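Local atomic coordinates of RimK domain protein ATP-grasp (Sphaerobacter thermophilus, PDB entry 5I47), a protein that probably binds ATP and a metal ion as a RimK-like ATP-grasp ligase, a family generally credited with adding glutamate to ribosomal protein S6. Residues V129-L134 with R165-Q170; P78-A83 with T232-V237; R13-E18 with N253-R258. All blocks are in the same frame, centred on the assembly; numbering follows the deposited sequence.

Interaction 1: residues V129-L134 with R165-Q170; sequences VVLKSL and RAVLVQ
Lys132 and Gln170, on the same face of two antiparallel strands, join their polar ends: the ammonium NZ gives a 2.7 Å hydrogen bond to Gln170 OE1. It approaches with a C=O...N angle of 140°, tilted 23° from the plane of the amide. Gln170 CG lies anti to the backbone N (chi1 -172°), and both chains run extended beyond CG, crossing obliquely to meet. The other half of the Gln170 amide, NE2, is bonded to Thr109 OG1, so the group is held from two sides. Behind it, Val130 CG2 packs on Gln170 CB at 3.8 Å, the two side chains lying side by side. Beneath these side chains the backbones pair closely: Val130 with Gln170 and Lys132 with Leu168 each exchange two N-H...O bonds, the shortest from Leu168 N to Lys132 O at 2.7 Å. These are the two central strands of the four-stranded antiparallel sheet of the ATP-grasp fold, whose nucleotide characteristically lies between this sheet and a second one; Lys132 and Gln170 both touch Val249 of that second sheet. The face bearing Leu131 and Val169 is packed with aliphatic groups. Leu131 CD2 touches two methyls, Val169 CG2 at 3.7 Å and Val167 CG2 at 4.0 Å, while helix 115-125 covers Val167 and Val169 with Ile118, Ala121 and Ile122. At the other end Ser133 is partly exposed, its hydroxyl bonded to Thr135 O. Leu134 reaches over to the other strand: its CD2 lies 3.7 Å from Leu168 CD2, the two side chains at about a right angle, and its CD1 3.9 Å from Ala166 CB. Leu134 also packs on Val67 of the second subunit.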
ATOM      1  N   VAL B 129      -3.445   4.472 -24.434  1.00 48.28           N
ATOM      2  CA  VAL B 129      -3.539   3.886 -23.102  1.00 42.99           C
ATOM      3  C   VAL B 129      -3.184   4.958 -22.079  1.00 42.86           C
ATOM      4  O   VAL B 129      -2.693   6.036 -22.420  1.00 45.46           O
ATOM      5  CB  VAL B 129      -2.617   2.659 -22.927  1.00 39.93           C
ATOM      6  CG1 VAL B 129      -3.004   1.547 -23.885  1.00 39.42           C
ATOM      7  CG2 VAL B 129      -1.163   3.056 -23.125  1.00 37.93           C
ATOM      8  N   VAL B 130      -3.434   4.651 -20.809  1.00 42.22           N
ATOM      9  CA  VAL B 130      -3.038   5.505 -19.695  1.00 38.79           C
ATOM     10  C   VAL B 130      -2.189   4.689 -18.730  1.00 36.38           C
ATOM     11  O   VAL B 130      -2.448   3.501 -18.510  1.00 35.76           O
ATOM     12  CB  VAL B 130      -4.255   6.114 -18.966  1.00 38.58           C
ATOM     13  CG1 VAL B 130      -4.917   7.167 -19.827  1.00 40.06           C
ATOM     14  CG2 VAL B 130      -5.253   5.033 -18.597  1.00 38.34           C
ATOM     15  N   LEU B 131      -1.163   5.324 -18.172  1.00 34.68           N
ATOM     16  CA  LEU B 131      -0.329   4.724 -17.140  1.00 32.73           C
ATOM     17  C   LEU B 131      -0.797   5.216 -15.780  1.00 33.22           C
ATOM     18  O   LEU B 131      -0.884   6.426 -15.548  1.00 36.05           O
ATOM     19  CB  LEU B 131       1.150   5.067 -17.332  1.00 32.35           C
ATOM     20  CG  LEU B 131       1.860   4.635 -18.616  1.00 33.27           C
ATOM     21  CD1 LEU B 131       3.348   4.878 -18.481  1.00 33.73           C
ATOM     22  CD2 LEU B 131       1.583   3.181 -18.930  1.00 32.30           C
ATOM     23  N   LYS B 132      -1.095   4.279 -14.885  1.00 33.59           N
ATOM     24  CA  LYS B 132      -1.565   4.593 -13.543  1.00 33.07           C
ATOM     25  C   LYS B 132      -0.712   3.827 -12.548  1.00 34.08           C
ATOM     26  O   LYS B 132      -0.611   2.599 -12.636  1.00 36.90           O
ATOM     27  CB  LYS B 132      -3.042   4.226 -13.365  1.00 26.12           C
ATOM     28  CG  LYS B 132      -4.005   4.936 -14.297  1.00 26.62           C
ATOM     29  CD  LYS B 132      -5.440   4.490 -14.032  1.00 30.18           C
ATOM     30  CE  LYS B 132      -6.450   5.269 -14.870  1.00 35.61           C
ATOM     31  NZ  LYS B 132      -7.849   4.867 -14.533  1.00 35.02           N
ATOM     32  N   SER B 133      -0.099   4.543 -11.612  1.00 33.82           N
ATOM     33  CA  SER B 133       0.565   3.877 -10.501  1.00 35.17           C
ATOM     34  C   SER B 133      -0.445   3.045  -9.716  1.00 35.76           C
ATOM     35  O   SER B 133      -1.630   3.383  -9.640  1.00 34.72           O
ATOM     36  CB  SER B 133       1.233   4.907  -9.589  1.00 33.60           C
ATOM     37  OG  SER B 133       0.354   5.983  -9.305  1.00 31.51           O
ATOM     38  N   LEU B 134       0.033   1.936  -9.139  1.00 24.71           N
ATOM     39  CA  LEU B 134      -0.860   1.045  -8.401  1.00 26.99           C
ATOM     40  C   LEU B 134      -1.528   1.763  -7.238  1.00 29.63           C
ATOM     41  O   LEU B 134      -2.651   1.416  -6.855  1.00 30.19           O
ATOM     42  CB  LEU B 134      -0.097  -0.178  -7.888  1.00 27.48           C
ATOM     43  CG  LEU B 134       0.696  -1.023  -8.886  1.00 28.27           C
ATOM     44  CD1 LEU B 134       1.105  -2.344  -8.258  1.00 26.88           C
ATOM     45  CD2 LEU B 134      -0.098  -1.258 -10.156  1.00 31.45           C
ATOM     46  N   ARG B 165       8.427   0.852  -9.932  1.00 76.02           N
ATOM     47  CA  ARG B 165       8.403   0.381 -11.313  1.00 65.31           C
ATOM     48  C   ARG B 165       7.007  -0.030 -11.768  1.00 58.12           C
ATOM     49  O   ARG B 165       6.625   0.236 -12.913  1.00 62.73           O
ATOM     50  CB  ARG B 165       9.382  -0.783 -11.475  1.00 64.47           C
ATOM     51  N   ALA B 166       6.235  -0.680 -10.900  1.00 45.38           N
ATOM     52  CA  ALA B 166       4.966  -1.267 -11.318  1.00 31.03           C
ATOM     53  C   ALA B 166       3.932  -0.191 -11.635  1.00 30.29           C
ATOM     54  O   ALA B 166       3.669   0.693 -10.814  1.00 31.35           O
ATOM     55  CB  ALA B 166       4.435  -2.197 -10.229  1.00 25.70           C
ATOM     56  N   VAL B 167       3.344  -0.265 -12.833  1.00 27.55           N
ATOM     57  CA  VAL B 167       2.252   0.614 -13.236  1.00 28.12           C
ATOM     58  C   VAL B 167       1.163  -0.222 -13.896  1.00 28.11           C
ATOM     59  O   VAL B 167       1.371  -1.376 -14.274  1.00 28.15           O
ATOM     60  CB  VAL B 167       2.700   1.739 -14.199  1.00 33.96           C
ATOM     61  CG1 VAL B 167       3.993   2.397 -13.731  1.00 37.10           C
ATOM     62  CG2 VAL B 167       2.827   1.212 -15.618  1.00 32.45           C
ATOM     63  N   LEU B 168      -0.010   0.392 -14.037  1.00 34.65           N
ATOM     64  CA  LEU B 168      -1.130  -0.172 -14.779  1.00 31.22           C
ATOM     65  C   LEU B 168      -1.154   0.430 -16.177  1.00 31.94           C
ATOM     66  O   LEU B 168      -1.142   1.656 -16.330  1.00 31.33           O
ATOM     67  CB  LEU B 168      -2.460   0.113 -14.078  1.00 28.40           C
ATOM     68  CG  LEU B 168      -2.716  -0.444 -12.676  1.00 27.04           C
ATOM     69  CD1 LEU B 168      -4.051   0.060 -12.161  1.00 26.03           C
ATOM     70  CD2 LEU B 168      -2.685  -1.962 -12.679  1.00 25.20           C
ATOM     71  N   VAL B 169      -1.182  -0.429 -17.190  1.00 31.00           N
ATOM     72  CA  VAL B 169      -1.372  -0.010 -18.574  1.00 32.68           C
ATOM     73  C   VAL B 169      -2.834  -0.267 -18.909  1.00 36.15           C
ATOM     74  O   VAL B 169      -3.253  -1.420 -19.062  1.00 37.39           O
ATOM     75  CB  VAL B 169      -0.427  -0.752 -19.529  1.00 31.97           C
ATOM     76  CG1 VAL B 169      -0.689  -0.332 -20.964  1.00 31.36           C
ATOM     77  CG2 VAL B 169       1.023  -0.477 -19.156  1.00 32.00           C
ATOM     78  N   GLN B 170      -3.621   0.803 -18.999  1.00 34.65           N
ATOM     79  CA  GLN B 170      -5.069   0.703 -19.117  1.00 38.24           C
ATOM     80  C   GLN B 170      -5.531   1.340 -20.417  1.00 42.14           C
ATOM     81  O   GLN B 170      -5.082   2.435 -20.772  1.00 40.93           O
ATOM     82  CB  GLN B 170      -5.763   1.374 -17.927  1.00 34.90           C
ATOM     83  CG  GLN B 170      -7.261   1.138 -17.871  1.00 33.87           C
ATOM     84  CD  GLN B 170      -7.899   1.726 -16.629  1.00 32.95           C
ATOM     85  OE1 GLN B 170      -8.000   2.944 -16.487  1.00 32.19           O
ATOM     86  NE2 GLN B 170      -8.326   0.860 -15.716  1.00 34.43           N
TER

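Interaction 2: residues P78-A83 with T232-V237; sequences PVVNRA and TGTYAV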
ATOM      1  N   PRO B  78     -14.341   6.169  14.940  1.00 35.92           N
ATOM      2  CA  PRO B  78     -14.774   5.781  13.593  1.00 33.02           C
ATOM      3  C   PRO B  78     -14.413   6.845  12.569  1.00 32.54           C
ATOM      4  O   PRO B  78     -14.473   8.045  12.845  1.00 38.77           O
ATOM      5  CB  PRO B  78     -16.292   5.634  13.740  1.00 34.38           C
ATOM      6  CG  PRO B  78     -16.496   5.329  15.189  1.00 36.73           C
ATOM      7  CD  PRO B  78     -15.439   6.108  15.918  1.00 37.34           C
ATOM      8  N   VAL B  79     -14.031   6.394  11.376  1.00 29.05           N
ATOM      9  CA  VAL B  79     -13.613   7.283  10.298  1.00 30.83           C
ATOM     10  C   VAL B  79     -14.451   7.001   9.059  1.00 29.43           C
ATOM     11  O   VAL B  79     -14.706   5.840   8.717  1.00 26.48           O
ATOM     12  CB  VAL B  79     -12.109   7.135   9.983  1.00 28.99           C
ATOM     13  CG1 VAL B  79     -11.687   8.120   8.895  1.00 27.12           C
ATOM     14  CG2 VAL B  79     -11.285   7.352  11.236  1.00 28.07           C
ATOM     15  N   VAL B  80     -14.889   8.069   8.400  1.00 28.74           N
ATOM     16  CA  VAL B  80     -15.512   7.997   7.086  1.00 24.64           C
ATOM     17  C   VAL B  80     -14.602   8.739   6.115  1.00 29.83           C
ATOM     18  O   VAL B  80     -14.336   9.924   6.310  1.00 36.43           O
ATOM     19  CB  VAL B  80     -16.928   8.591   7.091  1.00 24.29           C
ATOM     20  CG1 VAL B  80     -17.437   8.763   5.667  1.00 20.70           C
ATOM     21  CG2 VAL B  80     -17.867   7.710   7.899  1.00 20.56           C
ATOM     22  N   ASN B  81     -14.118   8.063   5.074  1.00 24.34           N
ATOM     23  CA  ASN B  81     -14.473   6.682   4.776  1.00 24.77           C
ATOM     24  C   ASN B  81     -13.758   5.679   5.674  1.00 24.88           C
ATOM     25  O   ASN B  81     -12.637   5.923   6.125  1.00 24.65           O
ATOM     26  CB  ASN B  81     -14.160   6.371   3.310  1.00 26.01           C
ATOM     27  CG  ASN B  81     -15.066   7.114   2.350  1.00 27.38           C
ATOM     28  OD1 ASN B  81     -16.249   6.794   2.226  1.00 31.70           O
ATOM     29  ND2 ASN B  81     -14.516   8.102   1.658  1.00 27.26           N
ATOM     30  N   ARG B  82     -14.427   4.554   5.932  1.00 25.12           N
ATOM     31  CA  ARG B  82     -13.820   3.476   6.700  1.00 25.51           C
ATOM     32  C   ARG B  82     -12.532   3.013   6.027  1.00 25.64           C
ATOM     33  O   ARG B  82     -12.359   3.147   4.811  1.00 24.57           O
ATOM     34  CB  ARG B  82     -14.797   2.309   6.845  1.00 22.23           C
ATOM     35  CG  ARG B  82     -14.962   1.473   5.590  1.00 20.67           C
ATOM     36  CD  ARG B  82     -16.050   0.420   5.777  1.00 18.94           C
ATOM     37  NE  ARG B  82     -17.361   1.040   5.956  1.00 20.85           N
ATOM     38  CZ  ARG B  82     -18.173   1.373   4.957  1.00 24.55           C
ATOM     39  NH1 ARG B  82     -19.347   1.941   5.215  1.00 23.25           N
ATOM     40  NH2 ARG B  82     -17.814   1.140   3.700  1.00 15.25           N
ATOM     41  N   ALA B  83     -11.619   2.468   6.841  1.00 21.24           N
ATOM     42  CA  ALA B  83     -10.270   2.164   6.367  1.00 19.27           C
ATOM     43  C   ALA B  83     -10.295   1.316   5.100  1.00 23.57           C
ATOM     44  O   ALA B  83      -9.600   1.620   4.121  1.00 29.48           O
ATOM     45  CB  ALA B  83      -9.475   1.459   7.469  1.00 15.67           C
ATOM     46  N   THR B 232     -21.025   1.489   1.318  1.00 28.50           N
ATOM     47  CA  THR B 232     -21.442   2.864   1.525  1.00 25.93           C
ATOM     48  C   THR B 232     -20.236   3.742   1.859  1.00 32.16           C
ATOM     49  O   THR B 232     -19.206   3.271   2.347  1.00 36.45           O
ATOM     50  CB  THR B 232     -22.473   2.945   2.650  1.00 24.75           C
ATOM     51  OG1 THR B 232     -21.910   2.409   3.856  1.00 18.84           O
ATOM     52  CG2 THR B 232     -23.724   2.156   2.284  1.00 27.44           C
ATOM     53  N   GLY B 233     -20.383   5.033   1.601  1.00 32.22           N
ATOM     54  CA  GLY B 233     -19.337   5.985   1.909  1.00 31.13           C
ATOM     55  C   GLY B 233     -19.569   7.291   1.179  1.00 33.61           C
ATOM     56  O   GLY B 233     -20.592   7.496   0.523  1.00 27.25           O
ATOM     57  N   THR B 234     -18.588   8.176   1.308  1.00 34.89           N
ATOM     58  CA  THR B 234     -18.595   9.471   0.635  1.00 33.66           C
ATOM     59  C   THR B 234     -17.535   9.421  -0.459  1.00 28.64           C
ATOM     60  O   THR B 234     -16.345   9.607  -0.189  1.00 28.91           O
ATOM     61  CB  THR B 234     -18.339  10.604   1.626  1.00 35.43           C
ATOM     62  OG1 THR B 234     -17.195  10.292   2.429  1.00 38.30           O
ATOM     63  CG2 THR B 234     -19.536  10.786   2.537  1.00 34.14           C
ATOM     64  N   TYR B 235     -17.964   9.157  -1.694  1.00 24.38           N
ATOM     65  CA  TYR B 235     -17.022   8.998  -2.793  1.00 26.26           C
ATOM     66  C   TYR B 235     -17.703   9.327  -4.114  1.00 25.07           C
ATOM     67  O   TYR B 235     -18.920   9.505  -4.184  1.00 30.29           O
ATOM     68  CB  TYR B 235     -16.419   7.584  -2.821  1.00 28.40           C
ATOM     69  CG  TYR B 235     -17.398   6.420  -2.889  1.00 30.47           C
ATOM     70  CD1 TYR B 235     -17.948   6.012  -4.100  1.00 28.81           C
ATOM     71  CD2 TYR B 235     -17.733   5.702  -1.745  1.00 31.84           C
ATOM     72  CE1 TYR B 235     -18.824   4.936  -4.165  1.00 29.12           C
ATOM     73  CE2 TYR B 235     -18.604   4.628  -1.800  1.00 31.98           C
ATOM     74  CZ  TYR B 235     -19.149   4.248  -3.013  1.00 30.61           C
ATOM     75  OH  TYR B 235     -20.017   3.174  -3.069  1.00 25.12           O
ATOM     76  N   ALA B 236     -16.894   9.403  -5.169  1.00 23.41           N
ATOM     77  CA  ALA B 236     -17.356   9.743  -6.507  1.00 25.59           C
ATOM     78  C   ALA B 236     -16.768   8.765  -7.514  1.00 33.13           C
ATOM     79  O   ALA B 236     -15.546   8.611  -7.589  1.00 43.54           O
ATOM     80  CB  ALA B 236     -16.960  11.174  -6.871  1.00 31.56           C
ATOM     81  N   VAL B 237     -17.632   8.111  -8.286  1.00 30.36           N
ATOM     82  CA  VAL B 237     -17.219   7.124  -9.279  1.00 29.33           C
ATOM     83  C   VAL B 237     -17.090   7.818 -10.631  1.00 37.56           C
ATOM     84  O   VAL B 237     -18.073   8.354 -11.160  1.00 38.80           O
ATOM     85  CB  VAL B 237     -18.216   5.956  -9.357  1.00 27.94           C
ATOM     86  CG1 VAL B 237     -17.666   4.840 -10.227  1.00 22.01           C
ATOM     87  CG2 VAL B 237     -18.554   5.437  -7.968  1.00 27.40           C
TER
HETATM   88  O   HOH W   1     -16.903   4.219   3.416  1.00 28.14           O
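Val80, ending the short strand 79-80, sets its CG1 methyl 3.6 Å from Thr234 OG1, the two side chains crossing at about a right angle. The peptide bond that follows is cis, and the next residue, Asn81, carries its amide to the backbone of Thr234. There it makes a paired grip: OD1 accepts Thr234 N at 2.9 Å, and ND2 donates an almost straight bond (174°) to Thr234 O at 3.0 Å. Thr234 O lies in the plane of the Asn81 amide, but the donor stands above the plane of the Thr234 carbonyl. OD1 also comes within 3.2 Å of Gly233 CA, so close that a side chain there would run into it. A water hydrogen-bonds to both Asn81 OD1 and Thr232 O, linking this grip to the next one. Arg82, at the N-cap of helix 83-90, has a chain bent at chi3 (65°) and takes hold of Thr232 end-on. Its NH1 bonds Thr232 OG1 at 2.9 Å, in the guanidinium plane, and its NH2 bonds Thr232 O at 2.9 Å, with the oxygen tilted from that plane. Phe274 of helix 267-275 packs against Val80, Arg82 and Thr232. This is a polar joint between domains: the edge strand of the Rossmann-like pre-ATP-grasp sheet ends against the turn that leads into an inner strand of the larger ATP-grasp sheet.

Interaction 3: residues R13-E18 with N253-R258; sequences RLRVEE and NLVDFR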
ATOM      1  N   ARG B  13      -7.372  22.775   5.467  1.00 53.55           N
ATOM      2  CA  ARG B  13      -7.976  24.092   5.612  1.00 56.92           C
ATOM      3  C   ARG B  13      -9.438  24.011   5.197  1.00 59.49           C
ATOM      4  O   ARG B  13      -9.806  23.220   4.323  1.00 60.03           O
ATOM      5  CB  ARG B  13      -7.237  25.148   4.780  1.00 57.08           C
ATOM      6  CG  ARG B  13      -7.154  24.840   3.296  1.00 56.20           C
ATOM      7  CD  ARG B  13      -6.324  25.888   2.578  1.00 57.95           C
ATOM      8  NE  ARG B  13      -6.879  26.195   1.267  1.00 59.61           N
ATOM      9  CZ  ARG B  13      -7.874  27.051   1.064  1.00 64.66           C
ATOM     10  NH1 ARG B  13      -8.431  27.690   2.087  1.00 62.13           N
ATOM     11  NH2 ARG B  13      -8.320  27.267  -0.162  1.00 69.37           N
ATOM     12  N   LEU B  14     -10.263  24.836   5.838  1.00 57.32           N
ATOM     13  CA  LEU B  14     -11.698  24.840   5.581  1.00 51.94           C
ATOM     14  C   LEU B  14     -11.990  25.544   4.262  1.00 52.47           C
ATOM     15  O   LEU B  14     -11.628  26.711   4.080  1.00 59.67           O
ATOM     16  CB  LEU B  14     -12.442  25.521   6.727  1.00 45.81           C
ATOM     17  CG  LEU B  14     -12.269  24.908   8.119  1.00 45.27           C
ATOM     18  CD1 LEU B  14     -13.062  25.687   9.151  1.00 44.58           C
ATOM     19  CD2 LEU B  14     -12.683  23.444   8.122  1.00 48.59           C
ATOM     20  N   ARG B  15     -12.643  24.836   3.343  1.00 48.70           N
ATOM     21  CA  ARG B  15     -13.153  25.406   2.111  1.00 47.74           C
ATOM     22  C   ARG B  15     -14.682  25.406   2.165  1.00 45.24           C
ATOM     23  O   ARG B  15     -15.276  25.216   3.238  1.00 43.72           O
ATOM     24  CB  ARG B  15     -12.603  24.629   0.915  1.00 51.18           C
ATOM     25  CG  ARG B  15     -11.102  24.731   0.724  1.00 58.16           C
ATOM     26  CD  ARG B  15     -10.631  23.708  -0.296  1.00 68.91           C
ATOM     27  NE  ARG B  15     -11.180  22.380  -0.013  1.00 78.73           N
ATOM     28  CZ  ARG B  15     -12.101  21.769  -0.756  1.00 78.39           C
ATOM     29  NH1 ARG B  15     -12.578  22.354  -1.846  1.00 79.62           N
ATOM     30  NH2 ARG B  15     -12.540  20.565  -0.411  1.00 73.08           N
ATOM     31  N   VAL B  16     -15.315  25.602   1.005  1.00 48.42           N
ATOM     32  CA  VAL B  16     -16.771  25.726   0.950  1.00 48.51           C
ATOM     33  C   VAL B  16     -17.439  24.449   1.450  1.00 50.02           C
ATOM     34  O   VAL B  16     -18.381  24.493   2.248  1.00 53.79           O
ATOM     35  CB  VAL B  16     -17.225  26.082  -0.477  1.00 50.04           C
ATOM     36  CG1 VAL B  16     -18.713  25.827  -0.644  1.00 49.42           C
ATOM     37  CG2 VAL B  16     -16.907  27.538  -0.783  1.00 55.03           C
ATOM     38  N   GLU B  17     -16.963  23.291   0.984  1.00 49.44           N
ATOM     39  CA  GLU B  17     -17.555  22.029   1.421  1.00 48.83           C
ATOM     40  C   GLU B  17     -17.400  21.836   2.925  1.00 44.12           C
ATOM     41  O   GLU B  17     -18.304  21.317   3.589  1.00 38.14           O
ATOM     42  CB  GLU B  17     -16.928  20.859   0.663  1.00 48.80           C
ATOM     43  CG  GLU B  17     -17.323  20.773  -0.807  1.00 47.70           C
ATOM     44  CD  GLU B  17     -16.406  21.578  -1.710  1.00 47.56           C
ATOM     45  OE1 GLU B  17     -15.548  22.320  -1.179  1.00 48.01           O
ATOM     46  OE2 GLU B  17     -16.538  21.461  -2.949  1.00 43.64           O
ATOM     47  N   GLU B  18     -16.266  22.270   3.484  1.00 45.27           N
ATOM     48  CA  GLU B  18     -16.019  22.065   4.908  1.00 45.13           C
ATOM     49  C   GLU B  18     -16.958  22.902   5.771  1.00 46.49           C
ATOM     50  O   GLU B  18     -17.421  22.439   6.820  1.00 48.15           O
ATOM     51  CB  GLU B  18     -14.559  22.373   5.240  1.00 45.73           C
ATOM     52  CG  GLU B  18     -13.603  21.213   4.984  1.00 47.97           C
ATOM     53  CD  GLU B  18     -13.455  20.887   3.510  1.00 56.03           C
ATOM     54  OE1 GLU B  18     -13.074  21.791   2.736  1.00 58.70           O
ATOM     55  OE2 GLU B  18     -13.731  19.731   3.122  1.00 58.95           O
ATOM     56  N   ASN B 253     -12.326  10.019  -3.274  1.00 36.25           N
ATOM     57  CA  ASN B 253     -13.040  10.572  -2.131  1.00 34.30           C
ATOM     58  C   ASN B 253     -13.894  11.756  -2.569  1.00 33.89           C
ATOM     59  O   ASN B 253     -13.523  12.520  -3.464  1.00 37.39           O
ATOM     60  CB  ASN B 253     -12.056  11.007  -1.042  1.00 32.33           C
ATOM     61  CG  ASN B 253     -12.740  11.274   0.287  1.00 30.40           C
ATOM     62  OD1 ASN B 253     -13.819  10.753   0.555  1.00 30.56           O
ATOM     63  ND2 ASN B 253     -12.111  12.084   1.124  1.00 29.38           N
ATOM     64  N   LEU B 254     -15.057  11.902  -1.930  1.00 29.54           N
ATOM     65  CA  LEU B 254     -15.970  13.002  -2.250  1.00 31.41           C
ATOM     66  C   LEU B 254     -15.411  14.287  -1.647  1.00 38.14           C
ATOM     67  O   LEU B 254     -15.779  14.719  -0.550  1.00 41.59           O
ATOM     68  CB  LEU B 254     -17.377  12.712  -1.744  1.00 25.22           C
ATOM     69  CG  LEU B 254     -18.426  13.738  -2.171  1.00 26.52           C
ATOM     70  CD1 LEU B 254     -18.532  13.786  -3.687  1.00 25.96           C
ATOM     71  CD2 LEU B 254     -19.779  13.433  -1.545  1.00 28.36           C
ATOM     72  N   VAL B 255     -14.492  14.903  -2.386  1.00 37.60           N
ATOM     73  CA  VAL B 255     -13.863  16.144  -1.948  1.00 36.48           C
ATOM     74  C   VAL B 255     -14.640  17.358  -2.433  1.00 41.77           C
ATOM     75  O   VAL B 255     -14.886  18.297  -1.671  1.00 38.64           O
ATOM     76  CB  VAL B 255     -12.395  16.189  -2.424  1.00 32.04           C
ATOM     77  CG1 VAL B 255     -11.773  17.531  -2.093  1.00 30.62           C
ATOM     78  CG2 VAL B 255     -11.593  15.062  -1.788  1.00 28.08           C
ATOM     79  N   ASP B 256     -15.044  17.356  -3.702  1.00 51.45           N
ATOM     80  CA  ASP B 256     -15.786  18.461  -4.300  1.00 56.49           C
ATOM     81  C   ASP B 256     -17.249  18.056  -4.444  1.00 56.04           C
ATOM     82  O   ASP B 256     -17.595  17.271  -5.333  1.00 55.96           O
ATOM     83  CB  ASP B 256     -15.205  18.841  -5.661  1.00 63.67           C
ATOM     84  CG  ASP B 256     -13.693  18.810  -5.681  1.00 74.66           C
ATOM     85  OD1 ASP B 256     -13.069  19.334  -4.732  1.00 78.39           O
ATOM     86  OD2 ASP B 256     -13.128  18.255  -6.649  1.00 78.41           O
ATOM     87  N   PHE B 257     -18.107  18.585  -3.574  1.00 54.85           N
ATOM     88  CA  PHE B 257     -19.547  18.537  -3.795  1.00 53.08           C
ATOM     89  C   PHE B 257     -20.132  19.945  -3.824  1.00 58.59           C
ATOM     90  O   PHE B 257     -21.287  20.163  -3.450  1.00 61.45           O
ATOM     91  CB  PHE B 257     -20.250  17.657  -2.759  1.00 43.42           C
ATOM     92  CG  PHE B 257     -19.998  18.047  -1.328  1.00 40.47           C
ATOM     93  CD1 PHE B 257     -20.847  18.923  -0.672  1.00 42.75           C
ATOM     94  CD2 PHE B 257     -18.941  17.494  -0.623  1.00 37.47           C
ATOM     95  CE1 PHE B 257     -20.632  19.262   0.651  1.00 42.54           C
ATOM     96  CE2 PHE B 257     -18.717  17.832   0.699  1.00 35.55           C
ATOM     97  CZ  PHE B 257     -19.565  18.714   1.337  1.00 40.29           C
ATOM     98  N   ARG B 258     -19.326  20.904  -4.289  1.00 60.24           N
ATOM     99  CA  ARG B 258     -19.762  22.292  -4.404  1.00 56.03           C
ATOM    100  C   ARG B 258     -20.891  22.432  -5.416  1.00 53.73           C
ATOM    101  O   ARG B 258     -21.958  22.976  -5.109  1.00 52.38           O
ATOM    102  CB  ARG B 258     -18.572  23.162  -4.811  1.00 55.41           C
ATOM    103  CG  ARG B 258     -18.516  24.536  -4.179  1.00 59.14           C
ATOM    104  CD  ARG B 258     -17.327  25.313  -4.726  1.00 61.84           C
ATOM    105  NE  ARG B 258     -16.080  24.562  -4.604  1.00 64.61           N
ATOM    106  CZ  ARG B 258     -15.074  24.899  -3.802  1.00 67.72           C
ATOM    107  NH1 ARG B 258     -15.154  25.987  -3.051  1.00 68.52           N
ATOM    108  NH2 ARG B 258     -13.980  24.153  -3.760  1.00 69.92           N
TER
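Glu17 lies across Phe257 and Arg258, part of a salt-bridge network (Arg15, Glu17, Glu18, Arg258) that joins the start of helix 16-27, the first helix of the Rossmann-like pre-ATP-grasp domain, to Arg258. The facing loop follows strand 246-253 of the ATP-grasp domain. The apolar part is a CH-pi contact: Glu17 CG stands 3.5 Å from the centroid of the Phe257 ring, 9° off its normal, with CB over the same face nearer CZ and CE2. Glu17 is bent at chi2 (88°), which turns CD away from an extended course, and its carboxylate plane stands at 79° to the ring. Val267, Ala268 and Leu21 also pack on Phe257; an alanine here would probably open a gap under Glu17 CB and CG and leave those three without the ring they pack on. Among the charges, Glu17 OE1 joins two arginines. It forms a salt bridge to Arg15 NH1 at 3.0 Å within its own segment and a looser one to Arg258 NH2 at 3.5 Å, where it lies over the guanidinium face with no N-H aimed at it. The shared oxygen probably offsets the repulsion between the two cations, whose planes are well turned from each other. Arg15, the N-cap residue, donates its backbone N to Glu18 OE1 at 3.1 Å, on the anti lone pair, the reciprocal half of a capping box, while Glu18 OE2 forms a salt bridge with Arg58. Across the contact, Arg15 NH2 makes a weak hydrogen bond to Val255 O at 3.5 Å; that carbonyl also accepts from Arg58. Two further contacts involve the exposed Arg258: its NH1 lies 3.3 Å from Val16 CG2, and its CB 3.2 Å from Glu17 OE2.

Interaction 1 is a buried contact within one sheet of the ATP-grasp domain, built on backbone pairing and aliphatic packing. Interactions 2 and 3 are partly buried and both join the pre-ATP-grasp domain to the ATP-grasp domain, next to its larger sheet, so amides, guanidinium groups and carboxylates do more of the work. Their centres are 14 Å apart and they touch: Thr234 O lies 3.2 Å from Leu254 N, a probable backbone hydrogen bond at the ends of neighbouring strands 235-241 and 246-253. Interaction 1 stands apart, 24 Å from interaction 2 and 28 Å from interaction 3 between centres. It alone has the second subunit beside it, while interaction 3 is edged by an exposed arginine.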